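Local coordinates for protein pullulanase (Klebsiella oxytoca, PDB 2YOC) that hydrolyses the alpha-1,6-glucosidic linkages of pullulan and related dextrins as a glycosyl hydrolase handled by a type 2 secretion system, at residues Gln304-Val308 and Ser320-Thr324; Tyr345-Met349 and Gln361-Asp366; Tyr352-Ser356 and Ala599-Asp603; Pro613-Gln617 and His639-Ala643. All coordinates share one frame; numbering follows the deposited sequence.

Contact 1. Residues Gln304-Val308 and Ser320-Thr324; sequences QQVDV and SHPMT
Backbone bonds pair Val308 with His321 as an antiparallel hydrogen-bonded pair. Val308 N gives to His321 O at 2.8 Å, and His321 N gives back to Val308 O. A third bond runs from Met323 N to Val306 O at 3.0 Å and is nearly straight, 169° at the hydrogen. Between them Asp307 and Pro322 form the non-hydrogen-bonded pair. These are strands 305-311 and 317-326 of a beta hairpin in the CBM48 family region.

Apolar contacts lie on the face of Val306 and Val308. Met323, a selenomethionine, sends its chain across this face. Its SE sits 3.5 Å from Val306 CG1. Its CG lies 3.7 Å from Val308 CG2, the two side chains meeting at about a right angle. Val298 and Trp332 pack on Val306 and Met323, and Phe296 on Val308 and Met323.

Polar side chains mark the other face. Asp307 CG stands beside its own backbone N (chi1 -64°), which lays OD1 against Pro322, 3.4 Å from CB. Gln305 NE2 makes a weak bond to Val306 O.

The proline has no N-H to offer, but its place in a non-hydrogen-bonded pair costs the ladder nothing. The hydrogen bonds between the strands are all main-chain, and Met323 with the two valines adds apolar packing.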
loop_
_atom_site.group_PDB
_atom_site.type_symbol
_atom_site.label_atom_id
_atom_site.label_comp_id
_atom_site.label_asym_id
_atom_site.label_seq_id
_atom_site.Cartn_x
_atom_site.Cartn_y
_atom_site.Cartn_z
ATOM N N GLN B 304 10.269 -52.244 31.959
ATOM C CA GLN B 304 9.930 -53.275 32.922
ATOM C C GLN B 304 11.181 -53.710 33.667
ATOM O O GLN B 304 11.111 -54.004 34.855
ATOM C CB GLN B 304 9.252 -54.439 32.212
ATOM C CG GLN B 304 7.762 -54.205 32.081
ATOM C CD GLN B 304 7.078 -55.271 31.283
ATOM O OE1 GLN B 304 7.389 -56.476 31.379
ATOM N NE2 GLN B 304 6.078 -54.845 30.526
ATOM N N GLN B 305 12.328 -53.694 32.962
ATOM C CA GLN B 305 13.666 -54.006 33.477
ATOM C C GLN B 305 14.770 -53.296 32.652
ATOM O O GLN B 305 14.612 -53.102 31.442
ATOM C CB GLN B 305 13.914 -55.521 33.540
ATOM C CG GLN B 305 15.070 -55.924 34.460
ATOM C CD GLN B 305 14.935 -55.418 35.885
ATOM O OE1 GLN B 305 13.885 -55.584 36.544
ATOM N NE2 GLN B 305 16.002 -54.779 36.380
ATOM N N VAL B 306 15.857 -52.880 33.333
ATOM C CA VAL B 306 17.064 -52.290 32.757
ATOM C C VAL B 306 18.258 -52.881 33.504
ATOM O O VAL B 306 18.237 -52.909 34.733
ATOM C CB VAL B 306 17.113 -50.734 32.790
ATOM C CG1 VAL B 306 18.270 -50.206 31.933
ATOM C CG2 VAL B 306 15.800 -50.108 32.353
ATOM N N ASP B 307 19.292 -53.341 32.762
ATOM C CA ASP B 307 20.556 -53.894 33.299
ATOM C C ASP B 307 21.745 -53.229 32.582
ATOM O O ASP B 307 21.648 -52.958 31.380
ATOM C CB ASP B 307 20.671 -55.421 33.047
ATOM C CG ASP B 307 19.669 -56.360 33.711
ATOM O OD1 ASP B 307 18.776 -55.870 34.438
ATOM O OD2 ASP B 307 19.769 -57.592 33.488
ATOM N N VAL B 308 22.867 -52.991 33.281
ATOM C CA VAL B 308 24.063 -52.478 32.616
ATOM C C VAL B 308 24.802 -53.738 32.204
ATOM O O VAL B 308 24.983 -54.635 33.029
ATOM C CB VAL B 308 24.993 -51.585 33.480
ATOM C CG1 VAL B 308 25.982 -50.815 32.599
ATOM C CG2 VAL B 308 24.213 -50.629 34.366
ATOM N N SER B 320 26.861 -58.235 34.042
ATOM C CA SER B 320 25.487 -57.836 33.758
ATOM C C SER B 320 24.846 -57.450 35.091
ATOM O O SER B 320 24.611 -58.303 35.938
ATOM C CB SER B 320 24.712 -58.959 33.082
ATOM O OG SER B 320 23.329 -58.645 33.003
ATOM N N HIS B 321 24.593 -56.158 35.287
ATOM C CA HIS B 321 24.084 -55.663 36.555
ATOM C C HIS B 321 22.694 -55.039 36.487
ATOM O O HIS B 321 22.537 -53.942 35.941
ATOM C CB HIS B 321 25.087 -54.674 37.155
ATOM C CG HIS B 321 26.506 -55.157 37.123
ATOM N ND1 HIS B 321 27.418 -54.670 36.196
ATOM C CD2 HIS B 321 27.125 -56.079 37.894
ATOM C CE1 HIS B 321 28.561 -55.284 36.451
ATOM N NE2 HIS B 321 28.433 -56.144 37.458
ATOM N N PRO B 322 21.672 -55.692 37.081
ATOM C CA PRO B 322 20.335 -55.078 37.107
ATOM C C PRO B 322 20.351 -53.744 37.872
ATOM O O PRO B 322 21.015 -53.617 38.910
ATOM C CB PRO B 322 19.465 -56.149 37.763
ATOM C CG PRO B 322 20.387 -56.969 38.518
ATOM C CD PRO B 322 21.683 -56.980 37.790
HETATM N N MSE B 323 19.713 -52.726 37.285
HETATM C CA MSE B 323 19.665 -51.363 37.800
HETATM C C MSE B 323 18.575 -51.094 38.830
HETATM O O MSE B 323 17.598 -51.843 38.901
HETATM C CB MSE B 323 19.580 -50.384 36.642
HETATM C CG MSE B 323 20.848 -50.387 35.845
HETATM SE SE MSE B 323 20.728 -49.404 34.229
HETATM C CE MSE B 323 21.690 -47.884 34.754
ATOM N N THR B 324 18.749 -50.024 39.628
ATOM C CA THR B 324 17.807 -49.635 40.666
ATOM C C THR B 324 16.904 -48.567 40.127
ATOM O O THR B 324 17.381 -47.513 39.665
ATOM C CB THR B 324 18.546 -49.237 41.957
ATOM O OG1 THR B 324 19.348 -50.339 42.388
ATOM C CG2 THR B 324 17.600 -48.853 43.078
#

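Contact 2. Residues Tyr345-Met349 and Gln361-Asp366; sequences YRYAM and QYEVTD
The rings of Tyr345 and Tyr347 both meet Asp366 at their edges, through their hydroxyls. Tyr345 also lies over one face of the Tyr347 ring, with CD2 off-centre toward the rim. The carboxylate stands steeply to both rings, 86° from the plane of Tyr345 and 70° from that of Tyr347. The Tyr362 ring turns an edge to Met349, with CE1 3.7 Å from CB. The guanidinium of Arg346 meets Glu363 OE1 at its edge, in its own plane.

Both tyrosine hydroxyls donate to Asp366 OD2. Tyr345 OH and Tyr347 OH are each 2.7 Å from it and arrive from opposite faces of the carboxylate. Asp366 CG is swung opposite its backbone N (chi1 -151°), which brings OD2 between the two hydroxyls. OD1 is held by Tyr368 N.

Arg346 grips Glu363 side-on. NE is 3.0 Å and NH2 3.2 Å from the same OE1, from one face of the carboxylate. OE1 also bonds Tyr311 OH.

The backbones form a beta hairpin of the CBM48 family region. Tyr347 and Val364 are a hydrogen-bonded pair, with Tyr347 N to Val364 O at 2.8 Å. Met349 N bonds Tyr362 O at 2.7 Å. On the side of Tyr347, Met349 CG packs on Val364 CG2.

Asp366 is buried, and the two hydroxyls would help stabilise a negative charge on it. The salt bridge links the strands on the other face, so polar ties hold both sides of the hairpin.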
loop_
_atom_site.group_PDB
_atom_site.type_symbol
_atom_site.label_atom_id
_atom_site.label_comp_id
_atom_site.label_asym_id
_atom_site.label_seq_id
_atom_site.Cartn_x
_atom_site.Cartn_y
_atom_site.Cartn_z
ATOM N N TYR B 345 29.885 -50.723 27.214
ATOM C CA TYR B 345 28.604 -51.061 27.811
ATOM C C TYR B 345 27.451 -50.734 26.908
ATOM O O TYR B 345 27.559 -49.908 25.982
ATOM C CB TYR B 345 28.422 -50.342 29.182
ATOM C CG TYR B 345 28.141 -48.861 29.081
ATOM C CD1 TYR B 345 29.159 -47.959 28.801
ATOM C CD2 TYR B 345 26.856 -48.355 29.295
ATOM C CE1 TYR B 345 28.907 -46.592 28.711
ATOM C CE2 TYR B 345 26.584 -46.992 29.185
ATOM C CZ TYR B 345 27.611 -46.113 28.882
ATOM O OH TYR B 345 27.355 -44.766 28.748
ATOM N N ARG B 346 26.316 -51.341 27.244
ATOM C CA ARG B 346 25.015 -51.119 26.645
ATOM C C ARG B 346 24.009 -51.412 27.748
ATOM O O ARG B 346 24.336 -52.122 28.702
ATOM C CB ARG B 346 24.795 -52.078 25.470
ATOM C CG ARG B 346 25.652 -51.776 24.254
ATOM C CD ARG B 346 25.119 -52.441 23.027
ATOM N NE ARG B 346 25.180 -53.896 23.129
ATOM C CZ ARG B 346 25.686 -54.682 22.192
ATOM N NH1 ARG B 346 26.199 -54.161 21.085
ATOM N NH2 ARG B 346 25.671 -55.997 22.347
ATOM N N TYR B 347 22.804 -50.871 27.630
ATOM C CA TYR B 347 21.724 -51.127 28.576
ATOM C C TYR B 347 20.866 -52.190 27.976
ATOM O O TYR B 347 20.449 -52.045 26.830
ATOM C CB TYR B 347 20.860 -49.869 28.820
ATOM C CG TYR B 347 21.621 -48.740 29.466
ATOM C CD1 TYR B 347 22.220 -48.901 30.710
ATOM C CD2 TYR B 347 21.788 -47.521 28.812
ATOM C CE1 TYR B 347 22.957 -47.879 31.294
ATOM C CE2 TYR B 347 22.518 -46.485 29.392
ATOM C CZ TYR B 347 23.084 -46.664 30.644
ATOM O OH TYR B 347 23.795 -45.662 31.248
ATOM N N ALA B 348 20.613 -53.272 28.725
ATOM C CA ALA B 348 19.736 -54.344 28.270
ATOM C C ALA B 348 18.325 -53.992 28.748
ATOM O O ALA B 348 18.044 -53.999 29.960
ATOM C CB ALA B 348 20.179 -55.663 28.842
HETATM N N MSE B 349 17.465 -53.589 27.784
HETATM C CA MSE B 349 16.101 -53.159 28.035
HETATM C C MSE B 349 15.100 -54.307 28.003
HETATM O O MSE B 349 15.281 -55.298 27.288
HETATM C CB MSE B 349 15.670 -52.175 26.955
HETATM C CG MSE B 349 16.627 -51.021 26.726
HETATM SE SE MSE B 349 16.734 -49.805 28.228
HETATM C CE MSE B 349 14.780 -49.359 28.418
ATOM N N GLN B 361 12.917 -56.890 23.997
ATOM C CA GLN B 361 14.123 -57.157 24.741
ATOM C C GLN B 361 15.311 -56.974 23.818
ATOM O O GLN B 361 15.462 -57.731 22.845
ATOM C CB GLN B 361 14.095 -58.499 25.435
ATOM C CG GLN B 361 13.559 -58.362 26.838
ATOM C CD GLN B 361 13.611 -59.668 27.579
ATOM O OE1 GLN B 361 12.880 -60.617 27.290
ATOM N NE2 GLN B 361 14.466 -59.730 28.575
ATOM N N TYR B 362 16.091 -55.882 24.072
ATOM C CA TYR B 362 17.270 -55.507 23.300
ATOM C C TYR B 362 18.324 -54.758 24.123
ATOM O O TYR B 362 18.017 -54.186 25.174
ATOM C CB TYR B 362 16.893 -54.692 22.040
ATOM C CG TYR B 362 15.754 -53.692 22.171
ATOM C CD1 TYR B 362 15.685 -52.815 23.250
ATOM C CD2 TYR B 362 14.812 -53.542 21.156
ATOM C CE1 TYR B 362 14.661 -51.879 23.357
ATOM C CE2 TYR B 362 13.773 -52.623 21.264
ATOM C CZ TYR B 362 13.696 -51.803 22.371
ATOM O OH TYR B 362 12.700 -50.871 22.465
ATOM N N GLU B 363 19.565 -54.755 23.627
ATOM C CA GLU B 363 20.658 -54.004 24.217
ATOM C C GLU B 363 20.829 -52.776 23.359
ATOM O O GLU B 363 20.938 -52.880 22.136
ATOM C CB GLU B 363 21.937 -54.812 24.256
ATOM C CG GLU B 363 21.936 -55.858 25.347
ATOM C CD GLU B 363 23.272 -56.547 25.467
ATOM O OE1 GLU B 363 24.303 -55.879 25.214
ATOM O OE2 GLU B 363 23.291 -57.760 25.781
ATOM N N VAL B 364 20.779 -51.601 24.013
ATOM C CA VAL B 364 20.825 -50.272 23.395
ATOM C C VAL B 364 22.034 -49.511 23.940
ATOM O O VAL B 364 22.399 -49.700 25.096
ATOM C CB VAL B 364 19.491 -49.507 23.702
ATOM C CG1 VAL B 364 19.339 -48.238 22.856
ATOM C CG2 VAL B 364 18.278 -50.402 23.500
ATOM N N THR B 365 22.623 -48.631 23.117
ATOM C CA THR B 365 23.720 -47.753 23.531
ATOM C C THR B 365 23.130 -46.582 24.344
ATOM O O THR B 365 21.917 -46.363 24.309
ATOM C CB THR B 365 24.552 -47.280 22.321
ATOM O OG1 THR B 365 23.694 -46.904 21.236
ATOM C CG2 THR B 365 25.554 -48.314 21.875
ATOM N N ASP B 366 23.966 -45.849 25.083
ATOM C CA ASP B 366 23.498 -44.738 25.907
ATOM C C ASP B 366 23.189 -43.516 25.042
ATOM O O ASP B 366 24.059 -43.112 24.262
ATOM C CB ASP B 366 24.601 -44.350 26.912
ATOM C CG ASP B 366 24.150 -43.751 28.233
ATOM O OD1 ASP B 366 23.207 -42.921 28.229
ATOM O OD2 ASP B 366 24.761 -44.078 29.259
#

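Contact 3. Residues Tyr352-Ser356 and Ala599-Asp603; sequences YHPQS and AGPTD
Pro601 lies flat against one face of the His353 ring. Its CD stands 3.8 Å from the ring centroid and only 9° off the ring normal, a CH-pi contact. Its CB comes as near as 3.5 Å to His353 CD2, at one side of the ring. A chi1 of -157° points the histidine ring out toward the proline.

Both ring nitrogens have partners. ND1 accepts from Gln355 N at 3.2 Å, with the donor close to the ring plane. NE2 has a weak bond with Asp609. Asp609 also takes the N-H of Gly600, so it bonds Gly600 and, weakly, His353.

Here the CBM48 family region meets the (beta/alpha)8 barrel region, which in this family probably carries the active site. Residues 352-356 run from strand 344-353 into the turn of its hairpin. Residues 599-603 belong to a loop after strand 595-596, which follows barrel strand 586-591. Directly between the two segments the contact is van der Waals and CH-pi packing, and Asp609 bridges them.

The Gln355 chain is extended beyond CG and crosses Pro601 at a slant. Its OE1 lies 3.2 Å from Gly600 CA, and its CD 4.0 Å from Pro601 CD. Gly600 has a positive phi (88°). Ser356 OG touches Pro601 CG at 3.7 Å, from the rim of the proline ring, while its polar bond goes to Glu360. Glu360 and Tyr362 also pack on Pro601.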
loop_
_atom_site.group_PDB
_atom_site.type_symbol
_atom_site.label_atom_id
_atom_site.label_comp_id
_atom_site.label_asym_id
_atom_site.label_seq_id
_atom_site.Cartn_x
_atom_site.Cartn_y
_atom_site.Cartn_z
ATOM N N TYR B 352 7.901 -52.296 26.694
ATOM C CA TYR B 352 6.824 -52.375 25.750
ATOM C C TYR B 352 6.982 -51.254 24.706
ATOM O O TYR B 352 7.061 -50.076 25.072
ATOM C CB TYR B 352 5.467 -52.275 26.475
ATOM C CG TYR B 352 4.323 -51.980 25.530
ATOM C CD1 TYR B 352 3.804 -52.969 24.703
ATOM C CD2 TYR B 352 3.813 -50.692 25.401
ATOM C CE1 TYR B 352 2.761 -52.701 23.818
ATOM C CE2 TYR B 352 2.785 -50.405 24.500
ATOM C CZ TYR B 352 2.260 -51.412 23.708
ATOM O OH TYR B 352 1.248 -51.116 22.816
ATOM N N HIS B 353 7.016 -51.619 23.410
ATOM C CA HIS B 353 7.098 -50.640 22.322
ATOM C C HIS B 353 5.748 -50.595 21.632
ATOM O O HIS B 353 5.341 -51.604 21.056
ATOM C CB HIS B 353 8.195 -50.995 21.301
ATOM C CG HIS B 353 8.666 -49.803 20.545
ATOM N ND1 HIS B 353 7.777 -48.978 19.870
ATOM C CD2 HIS B 353 9.906 -49.280 20.444
ATOM C CE1 HIS B 353 8.506 -47.994 19.369
ATOM N NE2 HIS B 353 9.796 -48.136 19.678
ATOM N N PRO B 354 5.046 -49.441 21.628
ATOM C CA PRO B 354 3.723 -49.392 20.986
ATOM C C PRO B 354 3.692 -49.612 19.474
ATOM O O PRO B 354 2.645 -50.009 18.958
ATOM C CB PRO B 354 3.179 -48.026 21.395
ATOM C CG PRO B 354 4.021 -47.595 22.563
ATOM C CD PRO B 354 5.367 -48.151 22.261
ATOM N N GLN B 355 4.829 -49.411 18.777
ATOM C CA GLN B 355 4.929 -49.655 17.336
ATOM C C GLN B 355 4.774 -51.150 17.010
ATOM O O GLN B 355 4.103 -51.488 16.034
ATOM C CB GLN B 355 6.248 -49.135 16.764
ATOM C CG GLN B 355 6.212 -48.968 15.256
ATOM C CD GLN B 355 7.528 -48.500 14.720
ATOM O OE1 GLN B 355 8.082 -47.486 15.168
ATOM N NE2 GLN B 355 8.031 -49.193 13.711
ATOM N N SER B 356 5.403 -52.028 17.815
ATOM C CA SER B 356 5.376 -53.476 17.661
ATOM C C SER B 356 4.310 -54.132 18.568
ATOM O O SER B 356 4.011 -55.330 18.436
ATOM C CB SER B 356 6.755 -54.048 17.969
ATOM O OG SER B 356 7.136 -53.741 19.300
ATOM N N ALA B 599 13.867 -44.425 14.338
ATOM C CA ALA B 599 13.002 -44.741 15.471
ATOM C C ALA B 599 12.534 -46.195 15.305
ATOM O O ALA B 599 13.011 -46.889 14.406
ATOM C CB ALA B 599 11.822 -43.786 15.512
ATOM N N GLY B 600 11.638 -46.659 16.173
ATOM C CA GLY B 600 11.130 -48.029 16.098
ATOM C C GLY B 600 11.983 -49.023 16.852
ATOM O O GLY B 600 13.144 -48.737 17.169
ATOM N N PRO B 601 11.446 -50.215 17.162
ATOM C CA PRO B 601 12.230 -51.177 17.955
ATOM C C PRO B 601 13.241 -52.009 17.164
ATOM O O PRO B 601 13.916 -52.870 17.755
ATOM C CB PRO B 601 11.159 -52.038 18.619
ATOM C CG PRO B 601 10.037 -52.007 17.687
ATOM C CD PRO B 601 10.093 -50.724 16.887
ATOM N N THR B 602 13.373 -51.759 15.838
ATOM C CA THR B 602 14.287 -52.583 15.043
ATOM C C THR B 602 15.484 -51.896 14.459
ATOM O O THR B 602 16.570 -52.501 14.463
ATOM C CB THR B 602 13.545 -53.496 14.075
ATOM O OG1 THR B 602 12.745 -52.703 13.195
ATOM C CG2 THR B 602 12.676 -54.508 14.796
ATOM N N ASP B 603 15.316 -50.651 13.959
ATOM C CA ASP B 603 16.457 -49.955 13.349
ATOM C C ASP B 603 17.671 -49.921 14.246
ATOM O O ASP B 603 17.585 -49.577 15.436
ATOM C CB ASP B 603 16.158 -48.516 12.937
ATOM C CG ASP B 603 15.616 -48.292 11.558
ATOM O OD1 ASP B 603 14.392 -48.447 11.384
ATOM O OD2 ASP B 603 16.404 -47.848 10.667
#

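Contact 4. Residues Pro613-Gln617 and His639-Ala643; sequences PWYYQ and HRMFA
The loop at Tyr615 and Tyr616 comes up against the first turn of helix 640-655, where His639 is the N-cap residue and the alpha carbons of Tyr616 and Phe642 are 6.1 Å apart. This helix lies between barrel strands 586-591 and 661-664 in the chain, and helix 269-280 packs close by. Tyr615 reaches over the helix start. With chi1 at 176° its ring extends away from its own N-H, and OH comes to Met641 N at 2.6 Å. That hydroxyl is also bonded to Asp273, which takes Arg640 N as well.

His639 turns back the other way. Its ND1 donates to Tyr615 O at 2.7 Å, in the carbonyl plane and nearly in its own ring plane. The two rings form an edge-to-face pair, the histidine edge toward the tyrosine face, with centroids 5.3 Å apart and planes at 52°. Met641 CB lies 3.7 Å from Tyr615 CE2.

Tyr616 packs on Phe642, CD1 to CD1 at 3.7 Å. Leu608 touches both rings. Trp299 pairs edge-to-face with Tyr615 and touches Tyr616.

Tyr615 is thus gripped at its carbonyl and its hydroxyl. The hydroxyl and Asp273 together occupy N-H groups of the first turn, and the carboxylate should suit the positive end of the helix dipole.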
loop_
_atom_site.group_PDB
_atom_site.type_symbol
_atom_site.label_atom_id
_atom_site.label_comp_id
_atom_site.label_asym_id
_atom_site.label_seq_id
_atom_site.Cartn_x
_atom_site.Cartn_y
_atom_site.Cartn_z
ATOM N N PRO B 613 10.086 -45.501 24.209
ATOM C CA PRO B 613 9.253 -45.477 22.997
ATOM C C PRO B 613 8.132 -44.468 23.064
ATOM O O PRO B 613 7.531 -44.262 24.122
ATOM C CB PRO B 613 8.713 -46.891 22.913
ATOM C CG PRO B 613 9.697 -47.718 23.626
ATOM C CD PRO B 613 10.133 -46.867 24.772
ATOM N N TRP B 614 7.916 -43.782 21.930
ATOM C CA TRP B 614 6.877 -42.772 21.722
ATOM C C TRP B 614 7.020 -41.502 22.552
ATOM O O TRP B 614 6.097 -40.676 22.598
ATOM C CB TRP B 614 5.474 -43.398 21.765
ATOM C CG TRP B 614 5.140 -44.198 20.538
ATOM C CD1 TRP B 614 5.994 -44.575 19.539
ATOM C CD2 TRP B 614 3.836 -44.649 20.141
ATOM N NE1 TRP B 614 5.307 -45.232 18.546
ATOM C CE2 TRP B 614 3.981 -45.302 18.893
ATOM C CE3 TRP B 614 2.553 -44.586 20.736
ATOM C CZ2 TRP B 614 2.904 -45.901 18.236
ATOM C CZ3 TRP B 614 1.479 -45.160 20.071
ATOM C CH2 TRP B 614 1.659 -45.812 18.840
ATOM N N TYR B 615 8.214 -41.290 23.132
ATOM C CA TYR B 615 8.443 -40.084 23.915
ATOM C C TYR B 615 9.253 -39.058 23.172
ATOM O O TYR B 615 8.805 -37.916 23.038
ATOM C CB TYR B 615 9.102 -40.386 25.267
ATOM C CG TYR B 615 9.432 -39.122 26.041
ATOM C CD1 TYR B 615 8.501 -38.551 26.912
ATOM C CD2 TYR B 615 10.669 -38.482 25.883
ATOM C CE1 TYR B 615 8.787 -37.374 27.603
ATOM C CE2 TYR B 615 10.952 -37.291 26.539
ATOM C CZ TYR B 615 10.015 -36.753 27.415
ATOM O OH TYR B 615 10.289 -35.582 28.068
ATOM N N TYR B 616 10.493 -39.432 22.787
ATOM C CA TYR B 616 11.435 -38.513 22.167
ATOM C C TYR B 616 11.052 -38.047 20.762
ATOM O O TYR B 616 11.468 -36.968 20.334
ATOM C CB TYR B 616 12.874 -39.069 22.221
ATOM C CG TYR B 616 13.424 -39.334 23.607
ATOM C CD1 TYR B 616 13.967 -38.309 24.370
ATOM C CD2 TYR B 616 13.521 -40.628 24.099
ATOM C CE1 TYR B 616 14.527 -38.556 25.622
ATOM C CE2 TYR B 616 14.116 -40.891 25.327
ATOM C CZ TYR B 616 14.605 -39.849 26.097
ATOM O OH TYR B 616 15.199 -40.118 27.309
ATOM N N GLN B 617 10.253 -38.837 20.053
ATOM C CA GLN B 617 9.839 -38.525 18.695
ATOM C C GLN B 617 8.502 -37.797 18.659
ATOM O O GLN B 617 7.634 -38.064 19.507
ATOM C CB GLN B 617 9.725 -39.827 17.888
ATOM C CG GLN B 617 10.920 -40.796 18.020
ATOM C CD GLN B 617 12.197 -40.307 17.363
ATOM O OE1 GLN B 617 12.210 -39.336 16.591
ATOM N NE2 GLN B 617 13.306 -40.994 17.623
ATOM N N HIS B 639 9.131 -31.822 24.541
ATOM C CA HIS B 639 9.047 -32.696 25.706
ATOM C C HIS B 639 10.245 -32.462 26.616
ATOM O O HIS B 639 11.394 -32.373 26.154
ATOM C CB HIS B 639 8.899 -34.159 25.300
ATOM C CG HIS B 639 7.703 -34.424 24.426
ATOM N ND1 HIS B 639 7.578 -35.616 23.730
ATOM C CD2 HIS B 639 6.630 -33.644 24.156
ATOM C CE1 HIS B 639 6.433 -35.526 23.078
ATOM N NE2 HIS B 639 5.832 -34.356 23.300
ATOM N N ARG B 640 9.946 -32.322 27.917
ATOM C CA ARG B 640 10.867 -32.005 28.992
ATOM C C ARG B 640 12.227 -32.736 29.010
ATOM O O ARG B 640 13.261 -32.074 29.141
ATOM C CB ARG B 640 10.133 -32.106 30.322
ATOM C CG ARG B 640 9.111 -31.006 30.522
ATOM C CD ARG B 640 8.242 -31.190 31.750
ATOM N NE ARG B 640 8.940 -30.898 33.006
ATOM C CZ ARG B 640 8.324 -30.680 34.171
ATOM N NH1 ARG B 640 6.997 -30.705 34.247
ATOM N NH2 ARG B 640 9.029 -30.431 35.268
HETATM N N MSE B 641 12.231 -34.067 28.887
HETATM C CA MSE B 641 13.466 -34.850 28.904
HETATM C C MSE B 641 14.323 -34.727 27.654
HETATM O O MSE B 641 15.564 -34.778 27.741
HETATM C CB MSE B 641 13.230 -36.316 29.305
HETATM C CG MSE B 641 12.678 -36.475 30.734
HETATM SE SE MSE B 641 13.631 -35.488 32.119
HETATM C CE MSE B 641 15.207 -36.539 32.173
ATOM N N PHE B 642 13.684 -34.521 26.503
ATOM C CA PHE B 642 14.458 -34.293 25.297
ATOM C C PHE B 642 15.029 -32.882 25.325
ATOM O O PHE B 642 16.168 -32.675 24.883
ATOM C CB PHE B 642 13.677 -34.543 24.008
ATOM C CG PHE B 642 14.599 -34.548 22.799
ATOM C CD1 PHE B 642 15.697 -35.410 22.739
ATOM C CD2 PHE B 642 14.392 -33.669 21.742
ATOM C CE1 PHE B 642 16.558 -35.393 21.636
ATOM C CE2 PHE B 642 15.253 -33.657 20.645
ATOM C CZ PHE B 642 16.321 -34.525 20.593
ATOM N N ALA B 643 14.279 -31.922 25.898
ATOM C CA ALA B 643 14.795 -30.553 26.024
ATOM C C ALA B 643 16.031 -30.610 26.942
ATOM O O ALA B 643 17.059 -29.991 26.626
ATOM C CB ALA B 643 13.728 -29.622 26.594
#

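Overall arrangement
Contacts 1 and 2 close first along the chain, in series, as two hairpins of one antiparallel sheet. Their centres are about 10 Å apart, and strands 305-311 and 344-353 are neighbours, with a probable hydrogen bond from Ala348 N to Asp307 O. Contact 3 uses the end of strand 344-353, so its segments alternate with those of contact 2, centres about 14 Å apart. Contact 4 follows, its centre about 15 Å from that of contact 3, and they touch through Pro354 with Pro613 and Trp614. The centres of contacts 1 and 4 are about 21 Å apart. Together they run from the CBM48 sheet to helix 640-655, which leads to barrel strand 661-664, and probably seat the accessory sheet against the catalytic barrel.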